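Local coordinates for mitogen activated protein kinase, putative (PDB 4QNY), which probably transfers the gamma-phosphate of ATP to serine or threonine residues of target proteins, as mitogen-activated protein kinases do, at residues K66-E71 and F101-D106; A76-D81 and H142-I147. All blocks are in the same frame, centred on the assembly; numbering follows the deposited sequence.

Overall arrangement
After helix 8-16 the chain lays down three strands, 22-31, 34-41 and 47-54, and then enters helix 62-77, a worked case of one helix serving two sets of contacts: its middle supplies 66-71 and its end leads into 76-81. Interaction 1 closes a loop when strand 101-106 comes back against the helix, joining it to the five-stranded sheet. Interaction 2 closes a longer one as helix 124-143 ends, joining the exit of helix 62-77 to 142-147. Because the segments alternate along the chain, the two loops cross. The centres of interactions 1 and 2 lie about 15 Å apart, and ANP is bound between the lobes.

Interaction 1. Residues K66-E71 and F101-D106; sequences KRILRE and FYIVMD. With ANP (phosphoaminophosphonic acid-adenylate ester), chain D.
Ile68 on helix 62-77, the αC helix of the protein kinase fold, packs on Phe101 and Ile103 of strand 101-106, the sheet strand that leads into the hinge. The apolar part of the contact rests on two carbons of one isoleucine branch. Ile68 CG1 meets Phe101 CZ at 3.8 Å, arriving at the ring edge near its plane, while Ile68 CD1 touches Ile103 CD1 at 4.2 Å. That branch reaches the strand because CG1 stands anti to the backbone N (chi1 -159°). Ile68 runs antiparallel alongside both partners rather than meeting either end-on. Ile58 and Leu86 add to this buried apolar layer.

Polar groups lie farther along both segments, around the nucleotide. Glu71, extended with chi2 at 180°, directs its carboxylate toward the phosphates, and OE2 forms the salt bridge to Lys52 that marks an αC-in arrangement. Lys52 NZ also bonds ANP, so the helix and the nucleotide share a partner. At the other end of the site Met105 CE lies 3.6 Å from ANP N7, obliquely beside that edge of the adenine. The hinge carbonyl Asp106 O accepts a hydrogen bond from ANP N6 at 2.6 Å, with an N-H...O angle of 150°.

Interaction 2. Residues A76-D81 and H142-I147; sequences AHFNDD and HSAGVI
Ala144 CB sits against two rings at once, those of His77 and Phe78. His77 CE1 comes to 3.7 Å from the methyl group and Phe78 CE1 to 3.9 Å, both at an oblique slant. The rings also meet each other: His77 ND1 lies 3.7 Å above the plane of the Phe78 ring, over its centre, while Phe78 CE1 lies at the imidazole edge and in its plane. The two rings are therefore turned steeply against one another. Their first torsions differ: His77 has CG anti to the backbone N (chi1 179°), Phe78 has it anti to the carbonyl carbon (chi1 -65°).

On the other segment Gly145, with positive phi (80°), closes helix 124-143 in a Schellman motif, and its N bonds His142 O at 3.0 Å. Phe327 meets the His77 ring edge-to-face and is also backbone hydrogen-bonded to Ala144. The contact joins the two lobes of the kinase fold, the end of αC in the N lobe to the end of αE in the C lobe. Helix 62-77 thus finishes beside helix 124-143, where Phe78 also touches Ile140 and Ile141, just before strand 146-147 pairs with strand 173-174.

Interaction 1. Residues K66-E71 and F101-D106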
ATOM      1  N   LYS A  66     -11.703 -10.167  -9.733  1.00 30.80           N
ATOM      2  CA  LYS A  66     -11.010  -9.346 -10.718  1.00 32.59           C
ATOM      3  C   LYS A  66      -9.876  -8.564 -10.063  1.00 31.84           C
ATOM      4  O   LYS A  66      -8.860  -8.278 -10.696  1.00 32.91           O
ATOM      5  CB  LYS A  66     -11.985  -8.391 -11.412  1.00 37.39           C
ATOM      6  CG  LYS A  66     -12.881  -9.058 -12.447  1.00 40.58           C
ATOM      7  CD  LYS A  66     -13.991  -8.125 -12.914  1.00 50.88           C
ATOM      8  CE  LYS A  66     -13.464  -7.034 -13.833  1.00 56.27           C
ATOM      9  NZ  LYS A  66     -13.202  -7.539 -15.210  1.00 60.62           N
ATOM     10  N   ARG A  67     -10.052  -8.227  -8.788  1.00 20.63           N
ATOM     11  CA  ARG A  67      -9.029  -7.509  -8.040  1.00 24.30           C
ATOM     12  C   ARG A  67      -7.803  -8.379  -7.789  1.00 28.23           C
ATOM     13  O   ARG A  67      -6.669  -7.914  -7.906  1.00 22.52           O
ATOM     14  CB  ARG A  67      -9.584  -7.007  -6.706  1.00 25.80           C
ATOM     15  CG  ARG A  67     -10.538  -5.833  -6.820  1.00 30.35           C
ATOM     16  CD  ARG A  67     -10.959  -5.348  -5.443  1.00 31.45           C
ATOM     17  NE  ARG A  67     -11.911  -4.246  -5.513  1.00 40.97           N
ATOM     18  CZ  ARG A  67     -12.471  -3.675  -4.452  1.00 44.92           C
ATOM     19  NH1 ARG A  67     -13.328  -2.675  -4.608  1.00 43.83           N
ATOM     20  NH2 ARG A  67     -12.173  -4.105  -3.233  1.00 43.05           N
ATOM     21  N   ILE A  68      -8.031  -9.642  -7.439  1.00 22.42           N
ATOM     22  CA  ILE A  68      -6.923 -10.535  -7.124  1.00 19.50           C
ATOM     23  C   ILE A  68      -6.167 -10.908  -8.401  1.00 19.25           C
ATOM     24  O   ILE A  68      -4.951 -11.072  -8.374  1.00 23.82           O
ATOM     25  CB  ILE A  68      -7.403 -11.810  -6.372  1.00 22.76           C
ATOM     26  CG1 ILE A  68      -6.239 -12.462  -5.620  1.00 38.45           C
ATOM     27  CG2 ILE A  68      -8.078 -12.805  -7.307  1.00 23.58           C
ATOM     28  CD1 ILE A  68      -5.731 -11.639  -4.456  1.00 48.24           C
ATOM     29  N   LEU A  69      -6.882 -11.003  -9.519  1.00 21.93           N
ATOM     30  CA  LEU A  69      -6.259 -11.318 -10.799  1.00 24.03           C
ATOM     31  C   LEU A  69      -5.305 -10.207 -11.215  1.00 29.78           C
ATOM     32  O   LEU A  69      -4.195 -10.466 -11.682  1.00 28.12           O
ATOM     33  CB  LEU A  69      -7.320 -11.535 -11.881  1.00 20.61           C
ATOM     34  CG  LEU A  69      -6.800 -11.694 -13.312  1.00 22.17           C
ATOM     35  CD1 LEU A  69      -5.913 -12.923 -13.432  1.00 24.83           C
ATOM     36  CD2 LEU A  69      -7.951 -11.759 -14.304  1.00 21.88           C
ATOM     37  N   ARG A  70      -5.750  -8.967 -11.037  1.00 34.21           N
ATOM     38  CA  ARG A  70      -4.933  -7.805 -11.353  1.00 32.67           C
ATOM     39  C   ARG A  70      -3.701  -7.742 -10.454  1.00 26.43           C
ATOM     40  O   ARG A  70      -2.619  -7.363 -10.896  1.00 27.03           O
ATOM     41  CB  ARG A  70      -5.754  -6.520 -11.219  1.00 31.16           C
ATOM     42  CG  ARG A  70      -4.958  -5.247 -11.455  1.00 34.08           C
ATOM     43  CD  ARG A  70      -5.809  -4.002 -11.254  1.00 35.37           C
ATOM     44  NE  ARG A  70      -6.792  -3.824 -12.320  1.00 38.47           N
ATOM     45  CZ  ARG A  70      -7.587  -2.765 -12.432  1.00 47.19           C
ATOM     46  NH1 ARG A  70      -7.516  -1.784 -11.542  1.00 21.60           N
ATOM     47  NH2 ARG A  70      -8.452  -2.685 -13.433  1.00 46.54           N
ATOM     48  N   GLU A  71      -3.872  -8.127  -9.192  1.00 22.16           N
ATOM     49  CA  GLU A  71      -2.781  -8.096  -8.223  1.00 22.04           C
ATOM     50  C   GLU A  71      -1.652  -9.049  -8.612  1.00 27.46           C
ATOM     51  O   GLU A  71      -0.476  -8.692  -8.540  1.00 27.72           O
ATOM     52  CB  GLU A  71      -3.295  -8.437  -6.823  1.00 23.85           C
ATOM     53  CG  GLU A  71      -2.223  -8.393  -5.743  1.00 34.00           C
ATOM     54  CD  GLU A  71      -2.760  -8.736  -4.366  1.00 46.93           C
ATOM     55  OE1 GLU A  71      -3.997  -8.728  -4.188  1.00 49.41           O
ATOM     56  OE2 GLU A  71      -1.945  -9.013  -3.462  1.00 48.88           O
ATOM     57  N   PHE A 101      -6.467 -20.547  -3.880  1.00 23.31           N
ATOM     58  CA  PHE A 101      -5.148 -20.673  -4.495  1.00 25.33           C
ATOM     59  C   PHE A 101      -4.111 -19.872  -3.712  1.00 24.52           C
ATOM     60  O   PHE A 101      -4.460 -19.028  -2.886  1.00 19.62           O
ATOM     61  CB  PHE A 101      -5.182 -20.231  -5.964  1.00 26.69           C
ATOM     62  CG  PHE A 101      -5.183 -18.744  -6.160  1.00 31.52           C
ATOM     63  CD1 PHE A 101      -6.358 -18.019  -6.069  1.00 37.34           C
ATOM     64  CD2 PHE A 101      -4.009 -18.073  -6.463  1.00 26.39           C
ATOM     65  CE1 PHE A 101      -6.362 -16.653  -6.260  1.00 32.90           C
ATOM     66  CE2 PHE A 101      -4.006 -16.708  -6.653  1.00 22.80           C
ATOM     67  CZ  PHE A 101      -5.184 -15.996  -6.553  1.00 27.36           C
ATOM     68  N   TYR A 102      -2.837 -20.146  -3.974  1.00 31.84           N
ATOM     69  CA  TYR A 102      -1.748 -19.540  -3.213  1.00 31.37           C
ATOM     70  C   TYR A 102      -0.868 -18.614  -4.045  1.00 26.46           C
ATOM     71  O   TYR A 102      -0.521 -18.920  -5.186  1.00 33.40           O
ATOM     72  CB  TYR A 102      -0.878 -20.629  -2.580  1.00 20.10           C
ATOM     73  CG  TYR A 102      -1.480 -21.253  -1.343  1.00 29.66           C
ATOM     74  CD1 TYR A 102      -1.162 -20.776  -0.078  1.00 26.29           C
ATOM     75  CD2 TYR A 102      -2.369 -22.316  -1.439  1.00 20.66           C
ATOM     76  CE1 TYR A 102      -1.708 -21.343   1.056  1.00 25.88           C
ATOM     77  CE2 TYR A 102      -2.920 -22.888  -0.308  1.00 20.98           C
ATOM     78  CZ  TYR A 102      -2.587 -22.397   0.936  1.00 25.06           C
ATOM     79  OH  TYR A 102      -3.133 -22.960   2.065  1.00 22.91           O
ATOM     80  N   ILE A 103      -0.510 -17.481  -3.454  1.00 26.49           N
ATOM     81  CA  ILE A 103       0.442 -16.556  -4.053  1.00 25.55           C
ATOM     82  C   ILE A 103       1.783 -16.676  -3.341  1.00 19.84           C
ATOM     83  O   ILE A 103       1.869 -16.466  -2.131  1.00 24.54           O
ATOM     84  CB  ILE A 103      -0.052 -15.099  -3.976  1.00 21.10           C
ATOM     85  CG1 ILE A 103      -1.399 -14.954  -4.686  1.00 21.35           C
ATOM     86  CG2 ILE A 103       0.979 -14.155  -4.572  1.00 21.86           C
ATOM     87  CD1 ILE A 103      -2.077 -13.626  -4.433  1.00 18.48           C
ATOM     88  N   VAL A 104       2.824 -17.019  -4.092  1.00 19.96           N
ATOM     89  CA  VAL A 104       4.144 -17.229  -3.511  1.00 20.43           C
ATOM     90  C   VAL A 104       5.080 -16.061  -3.806  1.00 26.92           C
ATOM     91  O   VAL A 104       5.398 -15.783  -4.963  1.00 24.07           O
ATOM     92  CB  VAL A 104       4.779 -18.531  -4.027  1.00 30.00           C
ATOM     93  CG1 VAL A 104       6.181 -18.696  -3.471  1.00 21.84           C
ATOM     94  CG2 VAL A 104       3.908 -19.723  -3.657  1.00 21.12           C
ATOM     95  N   MET A 105       5.520 -15.383  -2.750  1.00 28.96           N
ATOM     96  CA  MET A 105       6.370 -14.205  -2.885  1.00 29.46           C
ATOM     97  C   MET A 105       7.668 -14.344  -2.097  1.00 31.09           C
ATOM     98  O   MET A 105       7.799 -15.232  -1.254  1.00 33.09           O
ATOM     99  CB  MET A 105       5.624 -12.956  -2.412  1.00 25.88           C
ATOM    100  CG  MET A 105       4.229 -12.800  -2.984  1.00 33.89           C
ATOM    101  SD  MET A 105       3.215 -11.711  -1.967  1.00 38.36           S
ATOM    102  CE  MET A 105       3.111 -12.665  -0.454  1.00 61.04           C
ATOM    103  N   ASP A 106       8.623 -13.460  -2.375  1.00 21.91           N
ATOM    104  CA  ASP A 106       9.840 -13.373  -1.576  1.00 22.66           C
ATOM    105  C   ASP A 106       9.488 -12.998  -0.141  1.00 22.28           C
ATOM    106  O   ASP A 106       8.478 -12.339   0.105  1.00 21.55           O
ATOM    107  CB  ASP A 106      10.812 -12.349  -2.166  1.00 29.81           C
ATOM    108  CG  ASP A 106      11.405 -12.800  -3.487  1.00 36.37           C
ATOM    109  OD1 ASP A 106      11.784 -13.985  -3.596  1.00 38.51           O
ATOM    110  OD2 ASP A 106      11.494 -11.967  -4.413  1.00 38.86           O
TER
HETATM  111  PG  ANP D 402      -5.286  -8.125  -0.015  1.00113.16           P
HETATM  112  O1G ANP D 402      -5.280  -9.564   0.394  1.00112.11           O
HETATM  113  O2G ANP D 402      -4.520  -7.976  -1.385  1.00 39.62           O
HETATM  114  O3G ANP D 402      -6.780  -7.644  -0.214  1.00 61.08           O
HETATM  115  PB  ANP D 402      -3.911  -8.002   2.461  1.00 24.36           P
HETATM  116  O1B ANP D 402      -4.930  -8.952   3.001  1.00 41.58           O
HETATM  117  O2B ANP D 402      -3.533  -6.991   3.582  1.00 13.73           O
HETATM  118  N3B ANP D 402      -4.536  -7.148   1.155  1.00 33.02           N
HETATM  119  PA  ANP D 402      -1.164  -8.261   2.204  1.00 22.80           P
HETATM  120  O1A ANP D 402      -1.139  -6.827   2.575  1.00 20.43           O
HETATM  121  O2A ANP D 402      -0.428  -8.553   0.894  1.00 21.54           O
HETATM  122  O3A ANP D 402      -2.652  -8.809   2.008  1.00 30.52           O
HETATM  123  O5' ANP D 402      -0.535  -9.085   3.402  1.00 25.62           O
HETATM  124  C5' ANP D 402      -0.956  -8.890   4.768  1.00 26.91           C
HETATM  125  C4' ANP D 402       0.261  -8.863   5.659  1.00 21.07           C
HETATM  126  O4' ANP D 402       1.082 -10.021   5.405  1.00 22.84           O
HETATM  127  C3' ANP D 402       1.197  -7.679   5.456  1.00 20.08           C
HETATM  128  O3' ANP D 402       0.748  -6.541   6.183  1.00 25.61           O
HETATM  129  C2' ANP D 402       2.522  -8.219   5.997  1.00 25.53           C
HETATM  130  O2' ANP D 402       2.611  -8.075   7.410  1.00 21.23           O
HETATM  131  C1' ANP D 402       2.447  -9.703   5.613  1.00 28.79           C
HETATM  132  N9  ANP D 402       3.188 -10.034   4.401  1.00 26.50           N
HETATM  133  C8  ANP D 402       2.732  -9.979   3.113  1.00 18.58           C
HETATM  134  N7  ANP D 402       3.619 -10.331   2.209  1.00 16.66           N
HETATM  135  C5  ANP D 402       4.739 -10.636   2.967  1.00 11.82           C
HETATM  136  C6  ANP D 402       6.032 -11.078   2.607  1.00 15.93           C
HETATM  137  N6  ANP D 402       6.420 -11.294   1.349  1.00 21.42           N
HETATM  138  N1  ANP D 402       6.920 -11.291   3.604  1.00 18.56           N
HETATM  139  C2  ANP D 402       6.537 -11.074   4.866  1.00 15.93           C
HETATM  140  N3  ANP D 402       5.351 -10.660   5.323  1.00 21.21           N
HETATM  141  C4  ANP D 402       4.495 -10.458   4.316  1.00 21.29           C

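Interaction 2. Residues A76-D81 and H142-I147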
ATOM      1  N   ALA A  76       3.745  -9.915 -11.125  1.00 24.99           N
ATOM      2  CA  ALA A  76       4.556 -10.514 -12.176  1.00 28.79           C
ATOM      3  C   ALA A  76       5.083  -9.447 -13.129  1.00 28.83           C
ATOM      4  O   ALA A  76       6.119  -9.629 -13.772  1.00 31.03           O
ATOM      5  CB  ALA A  76       3.752 -11.555 -12.938  1.00 22.64           C
ATOM      6  N   HIS A  77       4.365  -8.331 -13.210  1.00 24.18           N
ATOM      7  CA  HIS A  77       4.726  -7.246 -14.116  1.00 33.29           C
ATOM      8  C   HIS A  77       5.998  -6.529 -13.676  1.00 42.18           C
ATOM      9  O   HIS A  77       6.799  -6.104 -14.507  1.00 46.47           O
ATOM     10  CB  HIS A  77       3.575  -6.241 -14.224  1.00 33.69           C
ATOM     11  CG  HIS A  77       3.871  -5.076 -15.115  1.00 28.67           C
ATOM     12  ND1 HIS A  77       4.348  -3.875 -14.635  1.00 36.11           N
ATOM     13  CD2 HIS A  77       3.758  -4.927 -16.456  1.00 27.93           C
ATOM     14  CE1 HIS A  77       4.516  -3.037 -15.643  1.00 35.21           C
ATOM     15  NE2 HIS A  77       4.164  -3.650 -16.759  1.00 28.45           N
ATOM     16  N   PHE A  78       6.181  -6.398 -12.366  1.00 42.63           N
ATOM     17  CA  PHE A  78       7.326  -5.674 -11.828  1.00 39.40           C
ATOM     18  C   PHE A  78       8.491  -6.595 -11.478  1.00 33.35           C
ATOM     19  O   PHE A  78       8.299  -7.693 -10.957  1.00 33.17           O
ATOM     20  CB  PHE A  78       6.918  -4.870 -10.590  1.00 29.84           C
ATOM     21  CG  PHE A  78       5.938  -3.770 -10.878  1.00 29.60           C
ATOM     22  CD1 PHE A  78       6.322  -2.655 -11.607  1.00 27.75           C
ATOM     23  CD2 PHE A  78       4.638  -3.842 -10.411  1.00 26.56           C
ATOM     24  CE1 PHE A  78       5.423  -1.640 -11.871  1.00 28.88           C
ATOM     25  CE2 PHE A  78       3.734  -2.830 -10.672  1.00 30.95           C
ATOM     26  CZ  PHE A  78       4.128  -1.727 -11.402  1.00 31.26           C
ATOM     27  N   ASN A  79       9.700  -6.132 -11.777  1.00 35.20           N
ATOM     28  CA  ASN A  79      10.918  -6.836 -11.397  1.00 42.82           C
ATOM     29  C   ASN A  79      11.915  -5.844 -10.814  1.00 35.99           C
ATOM     30  O   ASN A  79      12.868  -5.438 -11.479  1.00 37.62           O
ATOM     31  CB  ASN A  79      11.521  -7.567 -12.596  1.00 47.95           C
ATOM     32  CG  ASN A  79      12.651  -8.501 -12.203  1.00 50.43           C
ATOM     33  OD1 ASN A  79      12.641  -9.081 -11.117  1.00 49.32           O
ATOM     34  ND2 ASN A  79      13.630  -8.651 -13.086  1.00 47.41           N
ATOM     35  N   ASP A  80      11.680  -5.449  -9.567  1.00 27.14           N
ATOM     36  CA  ASP A  80      12.468  -4.402  -8.931  1.00 26.75           C
ATOM     37  C   ASP A  80      12.741  -4.741  -7.471  1.00 26.34           C
ATOM     38  O   ASP A  80      11.989  -5.489  -6.848  1.00 33.79           O
ATOM     39  CB  ASP A  80      11.742  -3.059  -9.047  1.00 26.32           C
ATOM     40  CG  ASP A  80      12.604  -1.891  -8.621  1.00 35.10           C
ATOM     41  OD1 ASP A  80      13.431  -1.431  -9.437  1.00 31.47           O
ATOM     42  OD2 ASP A  80      12.447  -1.426  -7.472  1.00 34.71           O
ATOM     43  N   ASP A  81      13.819  -4.186  -6.923  1.00 27.24           N
ATOM     44  CA  ASP A  81      14.240  -4.508  -5.565  1.00 37.41           C
ATOM     45  C   ASP A  81      13.355  -3.865  -4.495  1.00 26.07           C
ATOM     46  O   ASP A  81      13.306  -4.343  -3.363  1.00 25.71           O
ATOM     47  CB  ASP A  81      15.696  -4.093  -5.350  1.00 46.90           C
ATOM     48  CG  ASP A  81      16.663  -4.886  -6.207  1.00 46.53           C
ATOM     49  OD1 ASP A  81      16.693  -6.128  -6.076  1.00 50.31           O
ATOM     50  OD2 ASP A  81      17.392  -4.270  -7.012  1.00 49.32           O
ATOM     51  N   HIS A 142       4.071   4.124 -10.858  1.00 22.46           N
ATOM     52  CA  HIS A 142       3.373   5.215 -11.533  1.00 21.12           C
ATOM     53  C   HIS A 142       3.769   5.328 -13.003  1.00 25.01           C
ATOM     54  O   HIS A 142       2.952   5.699 -13.846  1.00 25.69           O
ATOM     55  CB  HIS A 142       3.641   6.544 -10.822  1.00 17.82           C
ATOM     56  CG  HIS A 142       3.043   6.626  -9.452  1.00 16.73           C
ATOM     57  ND1 HIS A 142       3.331   7.650  -8.575  1.00 17.47           N
ATOM     58  CD2 HIS A 142       2.176   5.811  -8.807  1.00 16.23           C
ATOM     59  CE1 HIS A 142       2.665   7.463  -7.450  1.00 15.42           C
ATOM     60  NE2 HIS A 142       1.956   6.354  -7.564  1.00 15.67           N
ATOM     61  N   SER A 143       5.024   5.011 -13.307  1.00 20.55           N
ATOM     62  CA  SER A 143       5.508   5.064 -14.682  1.00 28.21           C
ATOM     63  C   SER A 143       4.854   3.974 -15.525  1.00 28.23           C
ATOM     64  O   SER A 143       4.741   4.100 -16.744  1.00 30.10           O
ATOM     65  CB  SER A 143       7.029   4.924 -14.727  1.00 34.95           C
ATOM     66  OG  SER A 143       7.437   3.655 -14.249  1.00 50.42           O
ATOM     67  N   ALA A 144       4.422   2.905 -14.864  1.00 29.87           N
ATOM     68  CA  ALA A 144       3.738   1.809 -15.538  1.00 30.70           C
ATOM     69  C   ALA A 144       2.252   2.110 -15.706  1.00 23.79           C
ATOM     70  O   ALA A 144       1.490   1.271 -16.187  1.00 27.89           O
ATOM     71  CB  ALA A 144       3.935   0.510 -14.770  1.00 23.00           C
ATOM     72  N   GLY A 145       1.846   3.312 -15.307  1.00 23.27           N
ATOM     73  CA  GLY A 145       0.468   3.748 -15.447  1.00 21.14           C
ATOM     74  C   GLY A 145      -0.439   3.200 -14.364  1.00 25.91           C
ATOM     75  O   GLY A 145      -1.651   3.090 -14.551  1.00 20.01           O
ATOM     76  N   VAL A 146       0.152   2.859 -13.223  1.00 19.42           N
ATOM     77  CA  VAL A 146      -0.592   2.238 -12.135  1.00 22.35           C
ATOM     78  C   VAL A 146      -0.534   3.067 -10.854  1.00 28.70           C
ATOM     79  O   VAL A 146       0.520   3.581 -10.480  1.00 37.37           O
ATOM     80  CB  VAL A 146      -0.063   0.817 -11.839  1.00 20.12           C
ATOM     81  CG1 VAL A 146      -0.924   0.133 -10.789  1.00 18.39           C
ATOM     82  CG2 VAL A 146      -0.019  -0.011 -13.115  1.00 24.36           C
ATOM     83  N   ILE A 147      -1.679   3.194 -10.192  1.00 19.57           N
ATOM     84  CA  ILE A 147      -1.758   3.842  -8.889  1.00 19.95           C
ATOM     85  C   ILE A 147      -1.980   2.782  -7.814  1.00 28.44           C
ATOM     86  O   ILE A 147      -2.851   1.925  -7.957  1.00 29.86           O
ATOM     87  CB  ILE A 147      -2.891   4.884  -8.841  1.00 15.30           C
ATOM     88  CG1 ILE A 147      -2.641   5.987  -9.871  1.00 17.90           C
ATOM     89  CG2 ILE A 147      -3.023   5.475  -7.445  1.00 25.26           C
ATOM     90  CD1 ILE A 147      -3.780   6.973 -10.001  1.00 21.45           C
TER